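Local coordinates for ssDNA binding protein (Aeropyrum pernix, PDB 4PSN) that binds single-stranded DNA, probably enclosing the strand in a system of tunnels that runs between the subunits of its assembly, at residues Leu25-Leu29 with Asp75-Arg79; Gly135-Tyr139 with Leu151-Pro155; Val148-Ile152 with Val213-Leu219. All coordinates share one frame. Numbering follows the deposited sequence.

Contact 1: residues Leu25-Leu29 with Asp75-Arg79; sequences LFAQL and DYEVR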
ATOM      1  N   LEU C  25      -4.445  -9.716  -9.229  1.00 25.04           N
ATOM      2  CA  LEU C  25      -4.875 -10.073 -10.581  1.00 28.66           C
ATOM      3  C   LEU C  25      -6.186  -9.372 -10.921  1.00 29.44           C
ATOM      4  O   LEU C  25      -6.367  -8.867 -12.031  1.00 33.88           O
ATOM      5  CB  LEU C  25      -5.043 -11.579 -10.731  1.00 22.96           C
ATOM      6  CG  LEU C  25      -5.284 -12.022 -12.172  1.00 27.80           C
ATOM      7  CD1 LEU C  25      -4.075 -11.640 -13.023  1.00 32.83           C
ATOM      8  CD2 LEU C  25      -5.523 -13.525 -12.245  1.00 24.23           C
ATOM      9  N   PHE C  26      -7.100  -9.342  -9.960  1.00 23.91           N
ATOM     10  CA  PHE C  26      -8.356  -8.646 -10.167  1.00 27.33           C
ATOM     11  C   PHE C  26      -8.140  -7.148 -10.381  1.00 26.16           C
ATOM     12  O   PHE C  26      -8.783  -6.549 -11.233  1.00 30.57           O
ATOM     13  CB  PHE C  26      -9.326  -8.905  -9.016  1.00 25.21           C
ATOM     14  CG  PHE C  26     -10.262 -10.059  -9.263  1.00 32.00           C
ATOM     15  CD1 PHE C  26     -11.382  -9.899 -10.076  1.00 34.81           C
ATOM     16  CD2 PHE C  26     -10.031 -11.299  -8.677  1.00 31.16           C
ATOM     17  CE1 PHE C  26     -12.244 -10.958 -10.314  1.00 32.72           C
ATOM     18  CE2 PHE C  26     -10.889 -12.360  -8.902  1.00 35.19           C
ATOM     19  CZ  PHE C  26     -12.004 -12.189  -9.729  1.00 36.21           C
ATOM     20  N   ALA C  27      -7.244  -6.547  -9.608  1.00 30.20           N
ATOM     21  CA  ALA C  27      -6.966  -5.116  -9.743  1.00 32.94           C
ATOM     22  C   ALA C  27      -6.395  -4.800 -11.119  1.00 33.30           C
ATOM     23  O   ALA C  27      -6.767  -3.800 -11.737  1.00 37.74           O
ATOM     24  CB  ALA C  27      -6.021  -4.641  -8.657  1.00 34.57           C
ATOM     25  N   GLN C  28      -5.502  -5.660 -11.603  1.00 25.95           N
ATOM     26  CA  GLN C  28      -4.858  -5.447 -12.890  1.00 26.98           C
ATOM     27  C   GLN C  28      -5.794  -5.682 -14.071  1.00 30.58           C
ATOM     28  O   GLN C  28      -5.594  -5.123 -15.143  1.00 34.03           O
ATOM     29  CB  GLN C  28      -3.617  -6.341 -13.033  1.00 27.29           C
ATOM     30  CG  GLN C  28      -2.465  -5.981 -12.087  1.00 25.28           C
ATOM     31  CD  GLN C  28      -1.192  -6.709 -12.446  1.00 30.99           C
ATOM     32  OE1 GLN C  28      -1.214  -7.666 -13.216  1.00 34.60           O
ATOM     33  NE2 GLN C  28      -0.069  -6.250 -11.909  1.00 27.71           N
ATOM     34  N   LEU C  29      -6.807  -6.521 -13.874  1.00 28.75           N
ATOM     35  CA  LEU C  29      -7.684  -6.918 -14.969  1.00 27.91           C
ATOM     36  C   LEU C  29      -9.089  -6.329 -14.814  1.00 33.87           C
ATOM     37  O   LEU C  29     -10.036  -6.764 -15.472  1.00 36.18           O
ATOM     38  CB  LEU C  29      -7.758  -8.440 -15.048  1.00 23.12           C
ATOM     39  CG  LEU C  29      -6.437  -9.133 -15.408  1.00 33.33           C
ATOM     40  CD1 LEU C  29      -6.636 -10.646 -15.483  1.00 32.61           C
ATOM     41  CD2 LEU C  29      -5.848  -8.589 -16.720  1.00 33.02           C
ATOM     42  N   ASP C  75       4.808 -13.350 -15.400  1.00 27.79           N
ATOM     43  CA  ASP C  75       4.216 -12.600 -16.500  1.00 34.73           C
ATOM     44  C   ASP C  75       2.976 -13.328 -17.013  1.00 33.40           C
ATOM     45  O   ASP C  75       2.844 -14.546 -16.842  1.00 31.57           O
ATOM     46  CB  ASP C  75       5.215 -12.423 -17.655  1.00 36.35           C
ATOM     47  CG  ASP C  75       6.413 -11.531 -17.289  1.00 37.53           C
ATOM     48  OD1 ASP C  75       6.415 -10.888 -16.214  1.00 35.84           O
ATOM     49  OD2 ASP C  75       7.356 -11.471 -18.106  1.00 38.00           O
ATOM     50  N   TYR C  76       2.069 -12.586 -17.647  1.00 27.27           N
ATOM     51  CA  TYR C  76       0.901 -13.208 -18.275  1.00 28.84           C
ATOM     52  C   TYR C  76       0.442 -12.462 -19.512  1.00 32.51           C
ATOM     53  O   TYR C  76       0.715 -11.267 -19.688  1.00 33.20           O
ATOM     54  CB  TYR C  76      -0.278 -13.365 -17.295  1.00 23.37           C
ATOM     55  CG  TYR C  76      -0.850 -12.055 -16.813  1.00 30.54           C
ATOM     56  CD1 TYR C  76      -1.879 -11.429 -17.498  1.00 32.76           C
ATOM     57  CD2 TYR C  76      -0.359 -11.442 -15.669  1.00 32.29           C
ATOM     58  CE1 TYR C  76      -2.400 -10.227 -17.061  1.00 34.86           C
ATOM     59  CE2 TYR C  76      -0.884 -10.243 -15.216  1.00 35.71           C
ATOM     60  CZ  TYR C  76      -1.901  -9.637 -15.921  1.00 38.98           C
ATOM     61  OH  TYR C  76      -2.417  -8.441 -15.480  1.00 37.67           O
ATOM     62  N   GLU C  77      -0.263 -13.194 -20.361  1.00 30.52           N
ATOM     63  CA  GLU C  77      -0.750 -12.692 -21.623  1.00 33.47           C
ATOM     64  C   GLU C  77      -2.263 -12.813 -21.626  1.00 36.01           C
ATOM     65  O   GLU C  77      -2.822 -13.866 -21.324  1.00 34.32           O
ATOM     66  CB  GLU C  77      -0.150 -13.514 -22.762  1.00 42.64           C
ATOM     67  CG  GLU C  77      -0.669 -13.184 -24.150  1.00 54.45           C
ATOM     68  CD  GLU C  77       0.028 -13.997 -25.237  1.00 67.25           C
ATOM     69  OE1 GLU C  77       0.462 -15.136 -24.950  1.00 69.94           O
ATOM     70  OE2 GLU C  77       0.154 -13.491 -26.375  1.00 71.23           O
ATOM     71  N   VAL C  78      -2.930 -11.714 -21.936  1.00 28.25           N
ATOM     72  CA  VAL C  78      -4.362 -11.734 -22.135  1.00 27.25           C
ATOM     73  C   VAL C  78      -4.632 -11.376 -23.581  1.00 33.38           C
ATOM     74  O   VAL C  78      -4.202 -10.323 -24.056  1.00 34.86           O
ATOM     75  CB  VAL C  78      -5.059 -10.679 -21.279  1.00 36.03           C
ATOM     76  CG1 VAL C  78      -6.573 -10.744 -21.507  1.00 39.56           C
ATOM     77  CG2 VAL C  78      -4.725 -10.873 -19.824  1.00 35.79           C
ATOM     78  N   ARG C  79      -5.327 -12.247 -24.292  1.00 38.81           N
ATOM     79  CA  ARG C  79      -5.744 -11.931 -25.647  1.00 46.26           C
ATOM     80  C   ARG C  79      -6.784 -12.937 -26.101  1.00 46.28           C
ATOM     81  O   ARG C  79      -6.665 -14.129 -25.821  1.00 40.79           O
ATOM     82  CB  ARG C  79      -4.547 -11.910 -26.602  1.00 52.09           C
ATOM     83  CG  ARG C  79      -3.885 -13.247 -26.826  1.00 59.81           C
ATOM     84  CD  ARG C  79      -2.478 -13.067 -27.395  1.00 69.99           C
ATOM     85  NE  ARG C  79      -2.465 -12.420 -28.707  1.00 75.83           N
ATOM     86  CZ  ARG C  79      -1.356 -12.136 -29.387  1.00 77.60           C
ATOM     87  NH1 ARG C  79      -1.435 -11.550 -30.577  1.00 76.84           N
ATOM     88  NH2 ARG C  79      -0.166 -12.436 -28.877  1.00 77.07           N
TER

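Contact 2: residues Gly135-Tyr139 with Leu151-Pro155; sequences GDVVY and LIVTP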
ATOM      1  N   GLY C 135      38.994  22.336  -9.018  1.00 32.09           N
ATOM      2  CA  GLY C 135      39.747  22.293  -7.773  1.00 33.50           C
ATOM      3  C   GLY C 135      38.994  22.083  -6.458  1.00 29.65           C
ATOM      4  O   GLY C 135      39.545  22.360  -5.392  1.00 28.04           O
ATOM      5  N   ASP C 136      37.748  21.609  -6.512  1.00 22.91           N
ATOM      6  CA  ASP C 136      37.077  21.177  -5.289  1.00 22.51           C
ATOM      7  C   ASP C 136      37.753  19.880  -4.859  1.00 23.85           C
ATOM      8  O   ASP C 136      38.267  19.145  -5.696  1.00 26.84           O
ATOM      9  CB  ASP C 136      35.584  20.863  -5.507  1.00 21.33           C
ATOM     10  CG  ASP C 136      34.853  21.930  -6.299  1.00 38.18           C
ATOM     11  OD1 ASP C 136      34.351  22.894  -5.693  1.00 41.91           O
ATOM     12  OD2 ASP C 136      34.743  21.779  -7.531  1.00 46.22           O
ATOM     13  N   VAL C 137      37.720  19.578  -3.566  1.00 20.30           N
ATOM     14  CA  VAL C 137      38.258  18.315  -3.067  1.00 22.12           C
ATOM     15  C   VAL C 137      37.114  17.372  -2.674  1.00 22.72           C
ATOM     16  O   VAL C 137      36.199  17.763  -1.950  1.00 19.20           O
ATOM     17  CB  VAL C 137      39.181  18.535  -1.862  1.00 23.29           C
ATOM     18  CG1 VAL C 137      39.908  17.223  -1.508  1.00 23.33           C
ATOM     19  CG2 VAL C 137      40.174  19.636  -2.180  1.00 31.47           C
ATOM     20  N   VAL C 138      37.176  16.132  -3.146  1.00 21.71           N
ATOM     21  CA  VAL C 138      36.125  15.151  -2.885  1.00 21.20           C
ATOM     22  C   VAL C 138      36.607  14.027  -1.969  1.00 20.35           C
ATOM     23  O   VAL C 138      37.674  13.452  -2.190  1.00 22.32           O
ATOM     24  CB  VAL C 138      35.570  14.559  -4.198  1.00 22.33           C
ATOM     25  CG1 VAL C 138      34.661  13.359  -3.922  1.00 20.73           C
ATOM     26  CG2 VAL C 138      34.816  15.637  -4.971  1.00 21.93           C
ATOM     27  N   TYR C 139      35.815  13.742  -0.941  1.00 19.01           N
ATOM     28  CA  TYR C 139      36.115  12.684   0.018  1.00 14.92           C
ATOM     29  C   TYR C 139      34.994  11.676   0.022  1.00 20.85           C
ATOM     30  O   TYR C 139      33.816  12.038  -0.074  1.00 20.30           O
ATOM     31  CB  TYR C 139      36.230  13.244   1.447  1.00 16.92           C
ATOM     32  CG  TYR C 139      37.320  14.248   1.611  1.00 23.03           C
ATOM     33  CD1 TYR C 139      38.566  13.884   2.121  1.00 25.78           C
ATOM     34  CD2 TYR C 139      37.112  15.561   1.250  1.00 17.98           C
ATOM     35  CE1 TYR C 139      39.573  14.811   2.265  1.00 23.44           C
ATOM     36  CE2 TYR C 139      38.095  16.482   1.390  1.00 20.15           C
ATOM     37  CZ  TYR C 139      39.329  16.108   1.889  1.00 26.49           C
ATOM     38  OH  TYR C 139      40.305  17.061   2.020  1.00 27.89           O
ATOM     39  N   LEU C 151      31.589  13.817   0.348  1.00 17.53           N
ATOM     40  CA  LEU C 151      31.617  15.178   0.815  1.00 19.37           C
ATOM     41  C   LEU C 151      32.402  15.926  -0.229  1.00 18.80           C
ATOM     42  O   LEU C 151      33.343  15.383  -0.778  1.00 21.68           O
ATOM     43  CB  LEU C 151      32.389  15.189   2.124  1.00 26.84           C
ATOM     44  CG  LEU C 151      32.493  16.498   2.862  1.00 38.12           C
ATOM     45  CD1 LEU C 151      31.539  16.442   4.024  1.00 43.08           C
ATOM     46  CD2 LEU C 151      33.907  16.672   3.342  1.00 41.21           C
ATOM     47  N   ILE C 152      32.034  17.168  -0.501  1.00 17.61           N
ATOM     48  CA  ILE C 152      32.828  17.967  -1.415  1.00 19.99           C
ATOM     49  C   ILE C 152      33.190  19.288  -0.762  1.00 17.39           C
ATOM     50  O   ILE C 152      32.355  19.952  -0.156  1.00 17.60           O
ATOM     51  CB  ILE C 152      32.105  18.189  -2.768  1.00 21.63           C
ATOM     52  CG1 ILE C 152      32.957  19.061  -3.700  1.00 24.24           C
ATOM     53  CG2 ILE C 152      30.709  18.808  -2.557  1.00 20.94           C
ATOM     54  CD1 ILE C 152      32.465  18.996  -5.155  1.00 23.12           C
ATOM     55  N   VAL C 153      34.453  19.660  -0.880  1.00 16.10           N
ATOM     56  CA  VAL C 153      34.958  20.853  -0.231  1.00 17.74           C
ATOM     57  C   VAL C 153      35.500  21.837  -1.258  1.00 17.48           C
ATOM     58  O   VAL C 153      36.374  21.499  -2.067  1.00 20.87           O
ATOM     59  CB  VAL C 153      36.100  20.484   0.742  1.00 22.54           C
ATOM     60  CG1 VAL C 153      36.695  21.760   1.383  1.00 19.22           C
ATOM     61  CG2 VAL C 153      35.564  19.546   1.814  1.00 19.29           C
ATOM     62  N   THR C 154      34.991  23.061  -1.227  1.00 18.64           N
ATOM     63  CA  THR C 154      35.470  24.085  -2.149  1.00 22.60           C
ATOM     64  C   THR C 154      36.295  25.117  -1.390  1.00 20.51           C
ATOM     65  O   THR C 154      35.758  25.876  -0.597  1.00 24.88           O
ATOM     66  CB  THR C 154      34.296  24.822  -2.853  1.00 32.81           C
ATOM     67  OG1 THR C 154      33.401  23.871  -3.443  1.00 32.41           O
ATOM     68  CG2 THR C 154      34.826  25.768  -3.940  1.00 31.22           C
ATOM     69  N   PRO C 155      37.604  25.141  -1.622  1.00 23.60           N
ATOM     70  CA  PRO C 155      38.446  26.099  -0.904  1.00 25.79           C
ATOM     71  C   PRO C 155      38.135  27.516  -1.363  1.00 26.22           C
ATOM     72  O   PRO C 155      38.000  27.785  -2.557  1.00 26.36           O
ATOM     73  CB  PRO C 155      39.873  25.690  -1.310  1.00 29.42           C
ATOM     74  CG  PRO C 155      39.739  24.260  -1.795  1.00 28.62           C
ATOM     75  CD  PRO C 155      38.391  24.195  -2.431  1.00 29.83           C
TER

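Contact 3: residues Val148-Ile152 with Val213-Leu219; sequences VGALI and VNEILSL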
ATOM      1  N   VAL C 148      29.634   5.024   2.716  1.00 18.18           N
ATOM      2  CA  VAL C 148      28.207   5.347   2.891  1.00 14.73           C
ATOM      3  C   VAL C 148      27.876   6.721   2.287  1.00 16.23           C
ATOM      4  O   VAL C 148      26.718   7.143   2.276  1.00 17.79           O
ATOM      5  CB  VAL C 148      27.782   5.328   4.387  1.00 22.12           C
ATOM      6  CG1 VAL C 148      27.890   3.904   4.991  1.00 21.41           C
ATOM      7  CG2 VAL C 148      28.619   6.352   5.186  1.00 19.19           C
ATOM      8  N   GLY C 149      28.875   7.416   1.765  1.00 20.32           N
ATOM      9  CA  GLY C 149      28.605   8.769   1.296  1.00 20.83           C
ATOM     10  C   GLY C 149      29.781   9.515   0.711  1.00 18.51           C
ATOM     11  O   GLY C 149      30.823   8.939   0.423  1.00 22.71           O
ATOM     12  N   ALA C 150      29.609  10.821   0.537  1.00 17.76           N
ATOM     13  CA  ALA C 150      30.645  11.652  -0.049  1.00 14.68           C
ATOM     14  C   ALA C 150      30.487  13.086   0.406  1.00 13.83           C
ATOM     15  O   ALA C 150      29.391  13.523   0.755  1.00 16.46           O
ATOM     16  CB  ALA C 150      30.603  11.590  -1.585  1.00 20.02           C
ATOM     17  N   LEU C 151      31.589  13.817   0.348  1.00 17.53           N
ATOM     18  CA  LEU C 151      31.617  15.178   0.815  1.00 19.37           C
ATOM     19  C   LEU C 151      32.402  15.926  -0.229  1.00 18.80           C
ATOM     20  O   LEU C 151      33.343  15.383  -0.778  1.00 21.68           O
ATOM     21  CB  LEU C 151      32.389  15.189   2.124  1.00 26.84           C
ATOM     22  CG  LEU C 151      32.493  16.498   2.862  1.00 38.12           C
ATOM     23  CD1 LEU C 151      31.539  16.442   4.024  1.00 43.08           C
ATOM     24  CD2 LEU C 151      33.907  16.672   3.342  1.00 41.21           C
ATOM     25  N   ILE C 152      32.034  17.168  -0.501  1.00 17.61           N
ATOM     26  CA  ILE C 152      32.828  17.967  -1.415  1.00 19.99           C
ATOM     27  C   ILE C 152      33.190  19.288  -0.762  1.00 17.39           C
ATOM     28  O   ILE C 152      32.355  19.952  -0.156  1.00 17.60           O
ATOM     29  CB  ILE C 152      32.105  18.189  -2.768  1.00 21.63           C
ATOM     30  CG1 ILE C 152      32.957  19.061  -3.700  1.00 24.24           C
ATOM     31  CG2 ILE C 152      30.709  18.808  -2.557  1.00 20.94           C
ATOM     32  CD1 ILE C 152      32.465  18.996  -5.155  1.00 23.12           C
ATOM     33  N   VAL C 213      25.290  11.987  -3.328  1.00 21.71           N
ATOM     34  CA  VAL C 213      26.528  11.209  -3.298  1.00 19.60           C
ATOM     35  C   VAL C 213      27.015  10.942  -4.721  1.00 26.36           C
ATOM     36  O   VAL C 213      28.177  11.180  -5.048  1.00 21.15           O
ATOM     37  CB  VAL C 213      26.325   9.883  -2.521  1.00 22.37           C
ATOM     38  CG1 VAL C 213      27.562   8.965  -2.619  1.00 25.44           C
ATOM     39  CG2 VAL C 213      25.983  10.177  -1.078  1.00 20.98           C
ATOM     40  N   ASN C 214      26.122  10.459  -5.578  1.00 24.58           N
ATOM     41  CA  ASN C 214      26.494  10.179  -6.966  1.00 26.42           C
ATOM     42  C   ASN C 214      26.929  11.409  -7.751  1.00 24.50           C
ATOM     43  O   ASN C 214      27.884  11.348  -8.521  1.00 25.55           O
ATOM     44  CB  ASN C 214      25.356   9.462  -7.705  1.00 30.52           C
ATOM     45  CG  ASN C 214      25.253   7.997  -7.321  1.00 42.93           C
ATOM     46  OD1 ASN C 214      26.224   7.399  -6.841  1.00 45.16           O
ATOM     47  ND2 ASN C 214      24.079   7.408  -7.530  1.00 43.79           N
ATOM     48  N   GLU C 215      26.230  12.520  -7.562  1.00 21.56           N
ATOM     49  CA  GLU C 215      26.584  13.734  -8.279  1.00 25.70           C
ATOM     50  C   GLU C 215      27.953  14.227  -7.816  1.00 29.57           C
ATOM     51  O   GLU C 215      28.729  14.756  -8.607  1.00 22.90           O
ATOM     52  CB  GLU C 215      25.557  14.845  -8.082  1.00 28.84           C
ATOM     53  CG  GLU C 215      25.975  16.128  -8.804  1.00 46.91           C
ATOM     54  CD  GLU C 215      25.009  17.292  -8.616  1.00 63.72           C
ATOM     55  OE1 GLU C 215      23.958  17.105  -7.962  1.00 68.42           O
ATOM     56  OE2 GLU C 215      25.311  18.399  -9.130  1.00 65.01           O
ATOM     57  N   ILE C 216      28.241  14.068  -6.531  1.00 21.51           N
ATOM     58  CA  ILE C 216      29.553  14.463  -6.024  1.00 21.10           C
ATOM     59  C   ILE C 216      30.630  13.521  -6.540  1.00 21.50           C
ATOM     60  O   ILE C 216      31.668  13.950  -7.009  1.00 22.46           O
ATOM     61  CB  ILE C 216      29.595  14.460  -4.485  1.00 21.86           C
ATOM     62  CG1 ILE C 216      28.770  15.617  -3.925  1.00 22.22           C
ATOM     63  CG2 ILE C 216      31.049  14.513  -4.007  1.00 21.32           C
ATOM     64  CD1 ILE C 216      28.717  15.628  -2.387  1.00 20.94           C
ATOM     65  N   LEU C 217      30.409  12.220  -6.448  1.00 23.82           N
ATOM     66  CA  LEU C 217      31.428  11.305  -6.946  1.00 29.11           C
ATOM     67  C   LEU C 217      31.677  11.447  -8.460  1.00 32.03           C
ATOM     68  O   LEU C 217      32.801  11.266  -8.925  1.00 30.32           O
ATOM     69  CB  LEU C 217      31.108   9.853  -6.558  1.00 27.83           C
ATOM     70  CG  LEU C 217      31.197   9.573  -5.056  1.00 28.30           C
ATOM     71  CD1 LEU C 217      30.726   8.171  -4.747  1.00 31.75           C
ATOM     72  CD2 LEU C 217      32.636   9.818  -4.517  1.00 25.29           C
ATOM     73  N   SER C 218      30.638  11.782  -9.220  1.00 30.29           N
ATOM     74  CA  SER C 218      30.777  11.932 -10.671  1.00 36.11           C
ATOM     75  C   SER C 218      31.679  13.111 -11.056  1.00 36.20           C
ATOM     76  O   SER C 218      32.218  13.148 -12.159  1.00 34.94           O
ATOM     77  CB  SER C 218      29.405  12.071 -11.353  1.00 36.14           C
ATOM     78  OG  SER C 218      28.854  13.357 -11.132  1.00 44.12           O
ATOM     79  N   LEU C 219      31.846  14.069 -10.152  1.00 29.73           N
ATOM     80  CA  LEU C 219      32.671  15.239 -10.448  1.00 30.74           C
ATOM     81  C   LEU C 219      34.152  14.931 -10.379  1.00 32.58           C
ATOM     82  O   LEU C 219      34.970  15.722 -10.838  1.00 33.43           O
ATOM     83  CB  LEU C 219      32.363  16.383  -9.486  1.00 33.61           C
ATOM     84  CG  LEU C 219      30.944  16.904  -9.606  1.00 36.07           C
ATOM     85  CD1 LEU C 219      30.657  17.950  -8.532  1.00 37.68           C
ATOM     86  CD2 LEU C 219      30.785  17.485 -10.998  1.00 37.57           C
TER

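Contact 1: residues Leu25-Leu29 with Asp75-Arg79
Asp75, where the segment Asp75-Arg79 starts, reaches nothing on Leu25-Leu29; it is tied into its own sheet, bonding through its side chain to Thr6 of strand 6-13 and through its backbone N to Thr89 of strand 83-97. The next residue, Tyr76, does most of the work. Its CA-to-CB bond points at the helix. Leu25 CA lies 10.1 Å from Tyr76 CA, and Leu29 CA 9.3 Å from Val78 CA, a gap the ring spans. The phenol is held at its tip: Tyr76 OH donates a hydrogen bond to Gln28 OE1 at 2.7 Å, with the amide oxygen close to the ring plane. Gln28 NE2 is used too, bonding the backbone oxygen of Thr6, so this one amide ties the helix to two strands. Leu25 CD1 lies over one face of the ring, 4.1 Å from Tyr76 CE2, while Leu29 CD2 approaches obliquely, 3.8 Å from Tyr76 CE1. Glu77, by strand alternation, is out of reach of the helix. Val78 turns inward again, and its CG2 sits 4.0 Å from Leu29 CD2; Leu38 packs on both of these residues. Arg79, poorly ordered, stays far from the helix and packs on Gly1 of a second subunit, whose Met3 also touches Leu29 and Val78. Two alternate strand residues thus meet the end of helix 17-28, a helix-on-sheet packing in which an antiparallel three-stranded sheet turns one face to the helices of the N-terminal, ThermoDBP-related part of the chain.

Contact 2: residues Gly135-Tyr139 with Leu151-Pro155
This is an antiparallel pairing of neighbouring strands, the two arms of the beta hairpin made by strands 137-143 and 146-155 in the C-terminal sheet. The short strand axes come within 4.8 Å and run at 159° to each other. Two hydrogen-bonded pairs flank a non-hydrogen-bonded one. In the first, Val137 N donates to Val153 O and Val153 N to Val137 O, both at 2.8 Å; in the second, Tyr139 N reaches Leu151 O at 3.0 Å and Leu151 N reaches Tyr139 O at 2.9 Å. Between them Val138 sits opposite Ile152, where CA-H...O contacts add to the pairing: Ile152 CA lies 3.4 Å from Val137 O, and Val138 CA 3.5 Å from Leu151 O. Beyond the Val137-Val153 pair, a side-chain bond carries the register on, Thr154 OG1 donating to Asp136 OD1 at 2.6 Å; Asp136 also forms a salt bridge with Arg176 of a third subunit. Gly135 just before it has a positive phi of 86°, at which a CB would jam against the preceding carbonyl.

Side chains alternate between the faces. Val137, Tyr139, Leu151 and Val153 share one, with Tyr139 CD2 4.0 Å from Leu151 CD2 and Tyr139 CE2 4.0 Å from Val153 CG2. Val138 and Ile152 lie on the other, Val138 CG2 being 4.1 Å from Ile152 CG1. Helix 186-198 covers the Tyr139 side, where Asp187 takes a hydrogen bond with the phenol OH, and helix 206-218 packs on Val138 and Ile152. Strands 125-131 and 159-166 continue the sheet beyond the pair.

Contact 3: residues Val148-Ile152 with Val213-Leu219
Helix-on-sheet packing in the C-terminal domain brings helix 206-218 against one face of the antiparallel sheet, the short axes 7.6 Å apart and 54° from parallel. Ala150 and Ile152 point at the helix, whereas Leu151, between them, points away, and its side chain packs on Val190 and Phe198 of helix 186-198. The small Ala150 lets the helix come close: Ala150 CB meets Ile216 CG2 at 3.8 Å, Leu217 CD2 at 4.0 Å and Val213 CG1 at 4.1 Å. Val213 CG2 also lies 3.8 Å from Gly149 CA, at the classic beta bulge where Val148 and Gly149 both face Ile141. Farther along, Ile152 CG2 touches Ile216 CD1 at 3.8 Å, and Ile152 CD1 touches Leu219 CD1 at 4.0 Å. Glu215 takes no part here; it forms a salt bridge with Arg163 of a third subunit, whose Arg176 packs on Ile152 and Leu219. The side chains that meet are all apolar, so shape and exclusion of water, not polar bonds, hold this helix to the strand.

Along the chain contact 1 closes before the other two open, and it lies on the opposite side of the chain's centre, about 51 Å from contact 2 and about 42 Å from contact 3 between centres. It belongs to the N-terminal three-stranded sheet and its helices; contacts 2 and 3 belong to the separate C-terminal sheet. Contact 2 opens first, at Gly135; contact 3 is completed only by helix 206-218. Their centres are about 10 Å apart, they share Leu151 and Ile152 of strand 146-155, and Val138 CG1 packs 3.8 Å from Ile216 CG2. The two packing centres, one beside a second subunit, the other beside a third, are consistent with DNA-holding tunnels formed between subunits.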